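Local coordinates for protein extracellular ligand-binding receptor (Verminephrobacter eiseniae, PDB 4M88) that probably binds an amino acid outside the cytoplasmic membrane and delivers it to an ABC transporter, as a solute-binding protein of the leucine-binding family, at residues G59-F64 / L88-L93; L73-P78 / A96-V101; L139-L144 / T224-V229; K143-Y148 / A195-Q200. One frame throughout, in Å; residues are numbered along the deposited sequence.

Contact 1: G59-F64 / L88-L93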
loop_
_atom_site.group_PDB
_atom_site.type_symbol
_atom_site.label_atom_id
_atom_site.label_comp_id
_atom_site.label_asym_id
_atom_site.label_seq_id
_atom_site.Cartn_x
_atom_site.Cartn_y
_atom_site.Cartn_z
ATOM N N GLY A 59 4.852 -9.906 -17.055
ATOM C CA GLY A 59 6.158 -9.830 -16.431
ATOM C C GLY A 59 6.168 -10.579 -15.116
ATOM O O GLY A 59 7.154 -11.235 -14.771
ATOM N N PHE A 60 5.070 -10.490 -14.372
ATOM C CA PHE A 60 4.996 -11.210 -13.107
ATOM C C PHE A 60 4.990 -12.716 -13.339
ATOM O O PHE A 60 5.726 -13.455 -12.680
ATOM C CB PHE A 60 3.767 -10.823 -12.300
ATOM C CG PHE A 60 3.798 -11.348 -10.899
ATOM C CD1 PHE A 60 4.427 -10.630 -9.900
ATOM C CD2 PHE A 60 3.237 -12.579 -10.588
ATOM C CE1 PHE A 60 4.473 -11.110 -8.592
ATOM C CE2 PHE A 60 3.284 -13.075 -9.290
ATOM C CZ PHE A 60 3.900 -12.337 -8.290
ATOM N N ALA A 61 4.143 -13.161 -14.263
ATOM C CA ALA A 61 4.067 -14.574 -14.636
ATOM C C ALA A 61 5.430 -15.128 -15.028
ATOM O O ALA A 61 5.781 -16.254 -14.667
ATOM C CB ALA A 61 3.078 -14.766 -15.773
ATOM N N GLU A 62 6.190 -14.342 -15.787
ATOM C CA GLU A 62 7.541 -14.733 -16.187
ATOM C C GLU A 62 8.510 -14.844 -15.012
ATOM O O GLU A 62 9.316 -15.773 -14.941
ATOM C CB GLU A 62 8.100 -13.732 -17.201
ATOM C CG GLU A 62 7.381 -13.731 -18.533
ATOM C CD GLU A 62 7.883 -12.636 -19.460
ATOM O OE1 GLU A 62 8.900 -11.989 -19.120
ATOM O OE2 GLU A 62 7.259 -12.424 -20.525
ATOM N N GLN A 63 8.451 -13.888 -14.093
ATOM C CA GLN A 63 9.412 -13.858 -12.986
ATOM C C GLN A 63 9.121 -14.837 -11.853
ATOM O O GLN A 63 10.036 -15.251 -11.145
ATOM C CB GLN A 63 9.532 -12.443 -12.414
ATOM C CG GLN A 63 10.128 -11.442 -13.402
ATOM C CD GLN A 63 11.425 -11.936 -14.003
ATOM O OE1 GLN A 63 12.266 -12.521 -13.314
ATOM N NE2 GLN A 63 11.584 -11.734 -15.303
ATOM N N PHE A 64 7.857 -15.193 -11.666
ATOM C CA PHE A 64 7.487 -16.023 -10.531
ATOM C C PHE A 64 8.249 -17.353 -10.460
ATOM O O PHE A 64 8.853 -17.642 -9.427
ATOM C CB PHE A 64 5.966 -16.232 -10.449
ATOM C CG PHE A 64 5.521 -16.993 -9.227
ATOM C CD1 PHE A 64 5.280 -16.336 -8.033
ATOM C CD2 PHE A 64 5.332 -18.374 -9.281
ATOM C CE1 PHE A 64 4.863 -17.038 -6.901
ATOM C CE2 PHE A 64 4.909 -19.082 -8.170
ATOM C CZ PHE A 64 4.678 -18.415 -6.968
ATOM N N LEU A 88 -3.093 -14.503 -8.861
ATOM C CA LEU A 88 -4.284 -15.180 -8.351
ATOM C C LEU A 88 -5.022 -15.957 -9.447
ATOM O O LEU A 88 -5.484 -17.083 -9.220
ATOM C CB LEU A 88 -5.215 -14.176 -7.652
ATOM C CG LEU A 88 -4.643 -13.447 -6.430
ATOM C CD1 LEU A 88 -5.525 -12.276 -6.030
ATOM C CD2 LEU A 88 -4.473 -14.396 -5.244
ATOM N N ASP A 89 -5.135 -15.367 -10.636
ATOM C CA ASP A 89 -5.836 -16.033 -11.745
ATOM C C ASP A 89 -5.117 -17.283 -12.247
ATOM O O ASP A 89 -5.753 -18.263 -12.641
ATOM C CB ASP A 89 -6.068 -15.061 -12.910
ATOM C CG ASP A 89 -7.031 -13.928 -12.555
ATOM O OD1 ASP A 89 -7.772 -14.038 -11.554
ATOM O OD2 ASP A 89 -7.050 -12.924 -13.298
ATOM N N ASP A 90 -3.788 -17.244 -12.259
ATOM C CA ASP A 90 -3.001 -18.382 -12.734
ATOM C C ASP A 90 -2.816 -19.426 -11.636
ATOM O O ASP A 90 -2.188 -20.466 -11.864
ATOM C CB ASP A 90 -1.632 -17.913 -13.236
ATOM C CG ASP A 90 -1.687 -17.354 -14.648
ATOM O OD1 ASP A 90 -2.798 -17.290 -15.225
ATOM O OD2 ASP A 90 -0.616 -16.973 -15.174
ATOM N N LYS A 91 -3.366 -19.135 -10.455
ATOM C CA LYS A 91 -3.282 -20.013 -9.276
ATOM C C LYS A 91 -1.843 -20.428 -8.970
ATOM O O LYS A 91 -1.580 -21.565 -8.593
ATOM C CB LYS A 91 -4.187 -21.236 -9.449
ATOM C CG LYS A 91 -5.545 -20.888 -10.052
ATOM C CD LYS A 91 -6.696 -21.325 -9.165
ATOM C CE LYS A 91 -6.821 -22.837 -9.134
ATOM N NZ LYS A 91 -7.618 -23.319 -7.964
ATOM N N LEU A 92 -0.921 -19.482 -9.131
ATOM C CA LEU A 92 0.501 -19.745 -8.962
ATOM C C LEU A 92 0.836 -20.216 -7.552
ATOM O O LEU A 92 1.782 -20.981 -7.368
ATOM C CB LEU A 92 1.314 -18.493 -9.288
ATOM C CG LEU A 92 1.196 -17.981 -10.715
ATOM C CD1 LEU A 92 2.072 -16.760 -10.907
ATOM C CD2 LEU A 92 1.558 -19.077 -11.711
ATOM N N LEU A 93 0.066 -19.756 -6.567
ATOM C CA LEU A 93 0.346 -20.075 -5.165
ATOM C C LEU A 93 -0.148 -21.453 -4.711
ATOM O O LEU A 93 0.267 -21.934 -3.654
ATOM C CB LEU A 93 -0.220 -18.990 -4.238
ATOM C CG LEU A 93 0.447 -17.627 -4.379
ATOM C CD1 LEU A 93 -0.162 -16.640 -3.374
ATOM C CD2 LEU A 93 1.942 -17.781 -4.155
#
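The side chains of Phe64 and Leu92 pass each other running in opposite senses, and most of this contact is made where they overlap. The benzyl group of Phe64 swings out from helix 57-68 with CG anti to the backbone N (chi1 -175°), and Leu92 lies across one face of the ring. Its CB stands 4.0 Å from the centroid of the Phe64 ring, 19° off the ring normal, a CH-pi contact displaced from the centre toward the CE2 side. The branch atom Leu92 CD1 reaches back over the root of the same side chain, 3.8 Å from Phe64 CG. At the far end of the ring Leu93 runs roughly perpendicular to Phe64, and Leu93 CD2 comes obliquely to within 4.0 Å of Phe64 CZ. One turn earlier on the helix, Phe60 presents its edge: Phe60 CE2 lies 4.2 Å from Leu92 CD1, so that this one methyl touches both aromatic side chains. Nearer the start of 88-93, Ala61 CB approaches Asp90 OD2, a carboxylate oxygen that forms a salt bridge with Arg86. A Schellman motif at Lys91, with positive phi, closes helix 81-89, and Leu92 beyond it directs its CB toward helix 57-68. Phe60 also packs on Ala83 and Met87 of helix 81-89, and the contact joins helix 57-68 to the chain leaving it, beside the parallel sheet of an alpha/beta domain.

Contact 2: L73-P78 / A96-V101; sequences LALISP and APVVVV
Ala74 and Val99 pair across two parallel strands, and the packing is closest where the two backbones are hydrogen-bonded. Leu75 is held through both its N and its O: its N donates to Val99 O at 2.9 Å, and its O accepts from Val101 N at 2.9 Å in a nearly straight bond (171° at the hydrogen). Ser77 N prolongs the pattern to Val101 O at 2.7 Å, with the donor tilted 28° from the carbonyl plane. Val99 CG1 sits between its own backbone N and carbonyl carbon (chi1 58°), which brings it to 3.7 Å from Ala74 CB. On the other face of the sheet, Val100 CG1 meets the Pro78 ring, 3.6 Å from Pro78 CD.

The looser end lies toward Pro97, the exposed centre of an inverse gamma turn. Here the bond from Val99 N to Leu73 O stretches to 3.3 Å, and Leu75 CG touches Val98 CG2 at 4.1 Å, the two side chains lying nearly square to each other. Helices 286-303 and 312-321 pack on the Ala74 and Ile76 face, while helix 57-68 and Leu93 lie against Leu75 and Val100. The chemistry is thus that of a buried beta-alpha-beta core, in which peptide groups satisfy one another and the side chains supply apolar surface to both helical layers.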
loop_
_atom_site.group_PDB
_atom_site.type_symbol
_atom_site.label_atom_id
_atom_site.label_comp_id
_atom_site.label_asym_id
_atom_site.label_seq_id
_atom_site.Cartn_x
_atom_site.Cartn_y
_atom_site.Cartn_z
ATOM N N LEU A 73 11.718 -18.142 1.193
ATOM C CA LEU A 73 10.707 -18.436 2.212
ATOM C C LEU A 73 9.483 -17.589 1.942
ATOM O O LEU A 73 8.343 -18.016 2.184
ATOM C CB LEU A 73 11.224 -18.098 3.614
ATOM C CG LEU A 73 11.994 -19.191 4.351
ATOM C CD1 LEU A 73 13.307 -19.472 3.667
ATOM C CD2 LEU A 73 12.227 -18.793 5.796
ATOM N N ALA A 74 9.728 -16.377 1.455
ATOM C CA ALA A 74 8.649 -15.414 1.259
ATOM C C ALA A 74 8.957 -14.489 0.107
ATOM O O ALA A 74 10.125 -14.176 -0.160
ATOM C CB ALA A 74 8.425 -14.585 2.535
ATOM N N LEU A 75 7.892 -14.072 -0.578
ATOM C CA LEU A 75 7.951 -12.960 -1.510
ATOM C C LEU A 75 7.367 -11.773 -0.768
ATOM O O LEU A 75 6.309 -11.884 -0.147
ATOM C CB LEU A 75 7.124 -13.265 -2.761
ATOM C CG LEU A 75 7.680 -14.414 -3.599
ATOM C CD1 LEU A 75 6.757 -14.725 -4.775
ATOM C CD2 LEU A 75 9.092 -14.097 -4.111
ATOM N N ILE A 76 8.068 -10.647 -0.812
ATOM C CA ILE A 76 7.693 -9.511 0.017
ATOM C C ILE A 76 7.023 -8.439 -0.811
ATOM O O ILE A 76 7.607 -7.945 -1.774
ATOM C CB ILE A 76 8.906 -8.873 0.719
ATOM C CG1 ILE A 76 9.727 -9.925 1.463
ATOM C CG2 ILE A 76 8.434 -7.749 1.673
ATOM C CD1 ILE A 76 8.942 -10.644 2.532
ATOM N N SER A 77 5.787 -8.108 -0.434
ATOM C CA SER A 77 5.051 -6.952 -0.966
ATOM C C SER A 77 5.102 -6.776 -2.496
ATOM O O SER A 77 5.611 -5.767 -2.989
ATOM C CB SER A 77 5.512 -5.668 -0.261
ATOM O OG SER A 77 4.558 -4.635 -0.432
ATOM N N PRO A 78 4.572 -7.756 -3.252
ATOM C CA PRO A 78 4.405 -7.478 -4.683
ATOM C C PRO A 78 3.507 -6.265 -4.881
ATOM O O PRO A 78 2.593 -6.017 -4.085
ATOM C CB PRO A 78 3.739 -8.747 -5.228
ATOM C CG PRO A 78 3.083 -9.390 -4.016
ATOM C CD PRO A 78 4.021 -9.070 -2.872
ATOM N N ALA A 96 2.957 -23.820 -4.815
ATOM C CA ALA A 96 4.270 -23.234 -4.562
ATOM C C ALA A 96 4.537 -23.126 -3.061
ATOM O O ALA A 96 3.731 -22.546 -2.327
ATOM C CB ALA A 96 4.383 -21.870 -5.233
ATOM N N PRO A 97 5.668 -23.696 -2.599
ATOM C CA PRO A 97 6.031 -23.618 -1.179
ATOM C C PRO A 97 6.582 -22.242 -0.816
ATOM O O PRO A 97 7.789 -22.052 -0.639
ATOM C CB PRO A 97 7.121 -24.687 -1.034
ATOM C CG PRO A 97 7.746 -24.781 -2.413
ATOM C CD PRO A 97 6.593 -24.554 -3.366
ATOM N N VAL A 98 5.686 -21.275 -0.703
ATOM C CA VAL A 98 6.102 -19.911 -0.423
ATOM C C VAL A 98 4.960 -19.194 0.279
ATOM O O VAL A 98 3.813 -19.628 0.213
ATOM C CB VAL A 98 6.475 -19.181 -1.731
ATOM C CG1 VAL A 98 5.221 -18.814 -2.528
ATOM C CG2 VAL A 98 7.314 -17.929 -1.442
ATOM N N VAL A 99 5.272 -18.114 0.982
ATOM C CA VAL A 99 4.228 -17.248 1.487
ATOM C C VAL A 99 4.461 -15.876 0.873
ATOM O O VAL A 99 5.615 -15.489 0.602
ATOM C CB VAL A 99 4.247 -17.177 3.018
ATOM C CG1 VAL A 99 5.547 -16.710 3.470
ATOM C CG2 VAL A 99 3.226 -16.228 3.508
ATOM N N VAL A 100 3.374 -15.167 0.592
ATOM C CA VAL A 100 3.481 -13.820 0.044
ATOM C C VAL A 100 3.053 -12.871 1.145
ATOM O O VAL A 100 1.959 -13.000 1.685
ATOM C CB VAL A 100 2.573 -13.610 -1.182
ATOM C CG1 VAL A 100 2.749 -12.192 -1.717
ATOM C CG2 VAL A 100 2.901 -14.618 -2.279
ATOM N N VAL A 101 3.936 -11.954 1.513
ATOM C CA VAL A 101 3.678 -11.092 2.661
ATOM C C VAL A 101 3.465 -9.676 2.176
ATOM O O VAL A 101 4.395 -9.025 1.678
ATOM C CB VAL A 101 4.805 -11.157 3.704
ATOM C CG1 VAL A 101 4.547 -10.164 4.834
ATOM C CG2 VAL A 101 4.923 -12.571 4.258
#

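Contact 3: L139-L144 / T224-V229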
loop_
_atom_site.group_PDB
_atom_site.type_symbol
_atom_site.label_atom_id
_atom_site.label_comp_id
_atom_site.label_asym_id
_atom_site.label_seq_id
_atom_site.Cartn_x
_atom_site.Cartn_y
_atom_site.Cartn_z
ATOM N N LEU A 139 -17.290 16.158 7.679
ATOM C CA LEU A 139 -16.981 17.466 7.098
ATOM C C LEU A 139 -18.254 18.142 6.607
ATOM O O LEU A 139 -18.213 19.226 6.020
ATOM C CB LEU A 139 -15.979 17.341 5.945
ATOM C CG LEU A 139 -14.673 16.624 6.280
ATOM C CD1 LEU A 139 -13.737 16.566 5.065
ATOM C CD2 LEU A 139 -13.989 17.292 7.444
ATOM N N GLY A 140 -19.388 17.483 6.826
ATOM C CA GLY A 140 -20.676 18.058 6.467
ATOM C C GLY A 140 -21.061 17.823 5.022
ATOM O O GLY A 140 -21.949 18.487 4.492
HETATM N N MSE A 141 -20.403 16.873 4.370
HETATM C CA MSE A 141 -20.657 16.645 2.952
HETATM C C MSE A 141 -21.876 15.764 2.703
HETATM O O MSE A 141 -22.090 14.772 3.402
HETATM C CB MSE A 141 -19.425 16.044 2.275
HETATM C CG MSE A 141 -18.230 16.960 2.336
HETATM SE SE MSE A 141 -16.609 16.151 1.631
HETATM C CE MSE A 141 -15.406 17.665 1.877
ATOM N N SER A 142 -22.661 16.142 1.697
ATOM C CA SER A 142 -23.810 15.362 1.263
ATOM C C SER A 142 -23.663 14.950 -0.205
ATOM O O SER A 142 -24.470 14.181 -0.719
ATOM C CB SER A 142 -25.098 16.166 1.465
ATOM O OG SER A 142 -25.043 17.396 0.763
ATOM N N LYS A 143 -22.641 15.467 -0.884
ATOM C CA LYS A 143 -22.380 15.067 -2.262
ATOM C C LYS A 143 -20.895 14.832 -2.523
ATOM O O LYS A 143 -20.066 15.731 -2.337
ATOM C CB LYS A 143 -22.934 16.087 -3.253
ATOM C CG LYS A 143 -22.693 15.693 -4.700
ATOM C CD LYS A 143 -23.482 16.568 -5.663
ATOM C CE LYS A 143 -23.347 16.051 -7.086
ATOM N NZ LYS A 143 -24.319 16.673 -8.024
ATOM N N LEU A 144 -20.576 13.616 -2.959
ATOM C CA LEU A 144 -19.198 13.190 -3.199
ATOM C C LEU A 144 -19.019 12.766 -4.644
ATOM O O LEU A 144 -19.901 12.127 -5.212
ATOM C CB LEU A 144 -18.867 11.988 -2.321
ATOM C CG LEU A 144 -18.293 12.220 -0.930
ATOM C CD1 LEU A 144 -18.108 10.884 -0.203
ATOM C CD2 LEU A 144 -16.963 12.959 -1.036
ATOM N N THR A 224 -11.377 23.157 -6.215
ATOM C CA THR A 224 -10.669 23.601 -5.021
ATOM C C THR A 224 -11.142 22.854 -3.772
ATOM O O THR A 224 -10.608 23.057 -2.678
ATOM C CB THR A 224 -10.881 25.098 -4.807
ATOM O OG1 THR A 224 -12.286 25.365 -4.758
ATOM C CG2 THR A 224 -10.284 25.881 -5.967
ATOM N N GLN A 225 -12.148 22.000 -3.949
ATOM C CA GLN A 225 -12.726 21.211 -2.854
ATOM C C GLN A 225 -11.703 20.234 -2.286
ATOM O O GLN A 225 -10.723 19.894 -2.972
ATOM C CB GLN A 225 -13.947 20.431 -3.359
ATOM C CG GLN A 225 -15.192 21.300 -3.556
ATOM C CD GLN A 225 -15.086 22.208 -4.766
ATOM O OE1 GLN A 225 -14.361 21.912 -5.720
ATOM N NE2 GLN A 225 -15.810 23.326 -4.732
ATOM N N PRO A 226 -11.920 19.767 -1.037
ATOM C CA PRO A 226 -11.058 18.718 -0.474
ATOM C C PRO A 226 -10.998 17.508 -1.391
ATOM O O PRO A 226 -12.025 17.102 -1.948
ATOM C CB PRO A 226 -11.782 18.343 0.827
ATOM C CG PRO A 226 -12.446 19.613 1.236
ATOM C CD PRO A 226 -12.916 20.237 -0.050
ATOM N N LEU A 227 -9.800 16.948 -1.548
ATOM C CA LEU A 227 -9.605 15.744 -2.335
ATOM C C LEU A 227 -9.139 14.680 -1.354
ATOM O O LEU A 227 -8.434 14.989 -0.381
ATOM C CB LEU A 227 -8.534 15.978 -3.402
ATOM C CG LEU A 227 -8.692 17.222 -4.276
ATOM C CD1 LEU A 227 -7.517 17.302 -5.270
ATOM C CD2 LEU A 227 -10.022 17.218 -5.024
ATOM N N PHE A 228 -9.561 13.443 -1.564
ATOM C CA PHE A 228 -9.179 12.365 -0.661
ATOM C C PHE A 228 -8.533 11.257 -1.469
ATOM O O PHE A 228 -8.996 10.920 -2.564
ATOM C CB PHE A 228 -10.394 11.798 0.075
ATOM C CG PHE A 228 -11.280 12.847 0.681
ATOM C CD1 PHE A 228 -10.881 13.538 1.811
ATOM C CD2 PHE A 228 -12.518 13.129 0.122
ATOM C CE1 PHE A 228 -11.705 14.509 2.373
ATOM C CE2 PHE A 228 -13.345 14.096 0.676
ATOM C CZ PHE A 228 -12.933 14.783 1.800
ATOM N N VAL A 229 -7.455 10.698 -0.940
ATOM C CA VAL A 229 -6.768 9.621 -1.635
ATOM C C VAL A 229 -6.430 8.523 -0.652
ATOM O O VAL A 229 -6.367 8.761 0.555
ATOM C CB VAL A 229 -5.466 10.106 -2.315
ATOM C CG1 VAL A 229 -5.758 11.233 -3.288
ATOM C CG2 VAL A 229 -4.450 10.546 -1.272
#
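Leu139, Met141 and Leu144 gather round the rim of the Phe228 ring, each touching it near its plane. Met141, a selenomethionine here, reaches toward Phe228 tip to tip. Its SE lies 5.1 Å from the ring centroid and 84° off the ring normal, an edge-on Met-aromatic contact. Beyond the selenium, Met141 CE touches both Phe228 CZ, at 3.8 Å, and Pro226 CG, at 3.6 Å. Leu139 also meets the ring tip to tip, with CD1 at 3.8 Å from Phe228 CZ, whereas Leu144 crosses at about a right angle and offers CD2 to Phe228 CE2 at 4.2 Å.

What positions these groups is partly the extended Met141 chain, with CE anti across the CG-SE bond (chi3 179°), which carries the methyl across to the proline. The backbone contributes too: a Schellman motif with positive phi at Gly140 ends helix 125-138 and brings Leu139 and Met141 to the same ring. On the opposite segment, Pro226 and Phe228 both direct their side chains toward this cluster, while Leu227 between them turns back to helix 208-220. Strand 201-205 runs between strands 143-149 and 227-229 and lends Leu203 to both Leu144 and Phe228, while helix 125-138 closes over the cluster with Ala136 and Ile132.

Contact 4: K143-Y148 / A195-Q200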
loop_
_atom_site.group_PDB
_atom_site.type_symbol
_atom_site.label_atom_id
_atom_site.label_comp_id
_atom_site.label_asym_id
_atom_site.label_seq_id
_atom_site.Cartn_x
_atom_site.Cartn_y
_atom_site.Cartn_z
ATOM N N LYS A 143 -22.641 15.467 -0.884
ATOM C CA LYS A 143 -22.380 15.067 -2.262
ATOM C C LYS A 143 -20.895 14.832 -2.523
ATOM O O LYS A 143 -20.066 15.731 -2.337
ATOM C CB LYS A 143 -22.934 16.087 -3.253
ATOM C CG LYS A 143 -22.693 15.693 -4.700
ATOM C CD LYS A 143 -23.482 16.568 -5.663
ATOM C CE LYS A 143 -23.347 16.051 -7.086
ATOM N NZ LYS A 143 -24.319 16.673 -8.024
ATOM N N LEU A 144 -20.576 13.616 -2.959
ATOM C CA LEU A 144 -19.198 13.190 -3.199
ATOM C C LEU A 144 -19.019 12.766 -4.644
ATOM O O LEU A 144 -19.901 12.127 -5.212
ATOM C CB LEU A 144 -18.867 11.988 -2.321
ATOM C CG LEU A 144 -18.293 12.220 -0.930
ATOM C CD1 LEU A 144 -18.108 10.884 -0.203
ATOM C CD2 LEU A 144 -16.963 12.959 -1.036
ATOM N N ALA A 145 -17.885 13.119 -5.240
ATOM C CA ALA A 145 -17.527 12.596 -6.552
ATOM C C ALA A 145 -16.321 11.678 -6.384
ATOM O O ALA A 145 -15.512 11.875 -5.480
ATOM C CB ALA A 145 -17.187 13.726 -7.505
ATOM N N THR A 146 -16.200 10.676 -7.246
ATOM C CA THR A 146 -15.009 9.821 -7.256
ATOM C C THR A 146 -14.416 9.838 -8.656
ATOM O O THR A 146 -15.140 9.657 -9.634
ATOM C CB THR A 146 -15.332 8.366 -6.899
ATOM O OG1 THR A 146 -15.969 8.310 -5.617
ATOM C CG2 THR A 146 -14.051 7.513 -6.880
ATOM N N LEU A 147 -13.112 10.084 -8.746
ATOM C CA LEU A 147 -12.382 9.967 -10.011
ATOM C C LEU A 147 -11.594 8.673 -9.951
ATOM O O LEU A 147 -10.785 8.503 -9.043
ATOM C CB LEU A 147 -11.422 11.139 -10.169
ATOM C CG LEU A 147 -10.458 11.089 -11.363
ATOM C CD1 LEU A 147 -11.246 11.095 -12.676
ATOM C CD2 LEU A 147 -9.488 12.267 -11.333
ATOM N N TYR A 148 -11.822 7.738 -10.877
ATOM C CA TYR A 148 -11.101 6.461 -10.778
ATOM C C TYR A 148 -10.572 5.980 -12.121
ATOM O O TYR A 148 -11.158 6.253 -13.160
ATOM C CB TYR A 148 -11.964 5.381 -10.100
ATOM C CG TYR A 148 -13.123 4.892 -10.934
ATOM C CD1 TYR A 148 -13.051 3.672 -11.596
ATOM C CD2 TYR A 148 -14.281 5.644 -11.058
ATOM C CE1 TYR A 148 -14.093 3.213 -12.364
ATOM C CE2 TYR A 148 -15.342 5.189 -11.830
ATOM C CZ TYR A 148 -15.233 3.964 -12.471
ATOM O OH TYR A 148 -16.263 3.482 -13.241
ATOM N N ALA A 195 -15.733 18.945 -12.261
ATOM C CA ALA A 195 -15.895 20.356 -11.928
ATOM C C ALA A 195 -17.332 20.830 -12.109
ATOM O O ALA A 195 -17.758 21.796 -11.477
ATOM C CB ALA A 195 -14.952 21.206 -12.758
ATOM N N ALA A 196 -18.073 20.152 -12.976
ATOM C CA ALA A 196 -19.441 20.545 -13.280
ATOM C C ALA A 196 -20.477 19.978 -12.303
ATOM O O ALA A 196 -21.653 20.320 -12.394
ATOM C CB ALA A 196 -19.793 20.152 -14.705
ATOM N N LEU A 197 -20.042 19.135 -11.369
ATOM C CA LEU A 197 -20.971 18.366 -10.528
ATOM C C LEU A 197 -21.447 19.045 -9.244
ATOM O O LEU A 197 -22.462 18.648 -8.677
ATOM C CB LEU A 197 -20.361 17.011 -10.170
ATOM C CG LEU A 197 -20.039 16.140 -11.377
ATOM C CD1 LEU A 197 -19.565 14.765 -10.946
ATOM C CD2 LEU A 197 -21.261 16.037 -12.243
ATOM N N GLY A 198 -20.717 20.047 -8.769
ATOM C CA GLY A 198 -21.072 20.675 -7.505
ATOM C C GLY A 198 -20.887 19.736 -6.324
ATOM O O GLY A 198 -21.610 19.819 -5.325
ATOM N N ALA A 199 -19.914 18.835 -6.438
ATOM C CA ALA A 199 -19.581 17.953 -5.329
ATOM C C ALA A 199 -18.800 18.731 -4.276
ATOM O O ALA A 199 -18.095 19.690 -4.599
ATOM C CB ALA A 199 -18.775 16.759 -5.815
ATOM N N GLN A 200 -18.920 18.310 -3.020
ATOM C CA GLN A 200 -18.230 18.977 -1.923
ATOM C C GLN A 200 -16.846 18.393 -1.643
ATOM O O GLN A 200 -16.028 19.011 -0.953
ATOM C CB GLN A 200 -19.092 18.923 -0.668
ATOM C CG GLN A 200 -20.370 19.700 -0.795
ATOM C CD GLN A 200 -21.413 19.222 0.181
ATOM O OE1 GLN A 200 -21.838 18.074 0.118
ATOM N NE2 GLN A 200 -21.819 20.092 1.107
#
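Lys143 starts with CG anti to its backbone N (chi1 -179°) and stays extended to its tip, with NZ anti across the last torsion (chi4 167°), a shape that carries the amine along the 197-199 turn to Leu197 O. The bond from Lys143 NZ to Leu197 O is 2.8 Å long and lies in the carbonyl plane. On the way the aliphatic part of the lysine passes over the turn, with CG 3.9 Å from Ala199 CA. Gln200 reaches to the backbone of Lys143. Its amide oxygen OE1 accepts from Lys143 N at 2.9 Å, with a C=O to donor angle of 162°, and also takes a hydrogen bond from Ser142 N. Gln200 N in turn donates to Lys143 O at 2.9 Å, so both backbone polar groups of Lys143 are held by one glutamine. Beside this, Ala145 CB rests on Ala199 CB at 3.8 Å and on Leu197 CD1 at 4.3 Å.

Gly198, with positive phi, turns the chain after helix 184-195 and leads it into strand 201-205, which pairs parallel with strand 143-149 through backbone bonds of Ala145 to Gly201 and Leu203. Strand 174-180 flanks the other side of 143-149, where Asn176 touches both Lys143 and Leu197.

In the fold
From the N terminus, helix 57-68, strand 74-76, helix 81-89 and strand 99-101 follow in order, and contacts 1 and 2 cross because their segments alternate. Contact 1 closes the loop from 59-64 to 88-93, contact 2 the beta-alpha-beta unit. They meet where Phe64 packs on Leu75 and Leu93 on Val98 and Val100, tying helices to the parallel sheet. Both close before contacts 3 and 4 open in the mixed sheet; the centres of contacts 2 and 3 are about 38 Å apart. Contact 3 joins helix 125-138's end and strand 143-149 to strand 227-229; contact 4 joins strand 143-149 to the loop before 201-205, its shorter loop nesting largely inside that of contact 3.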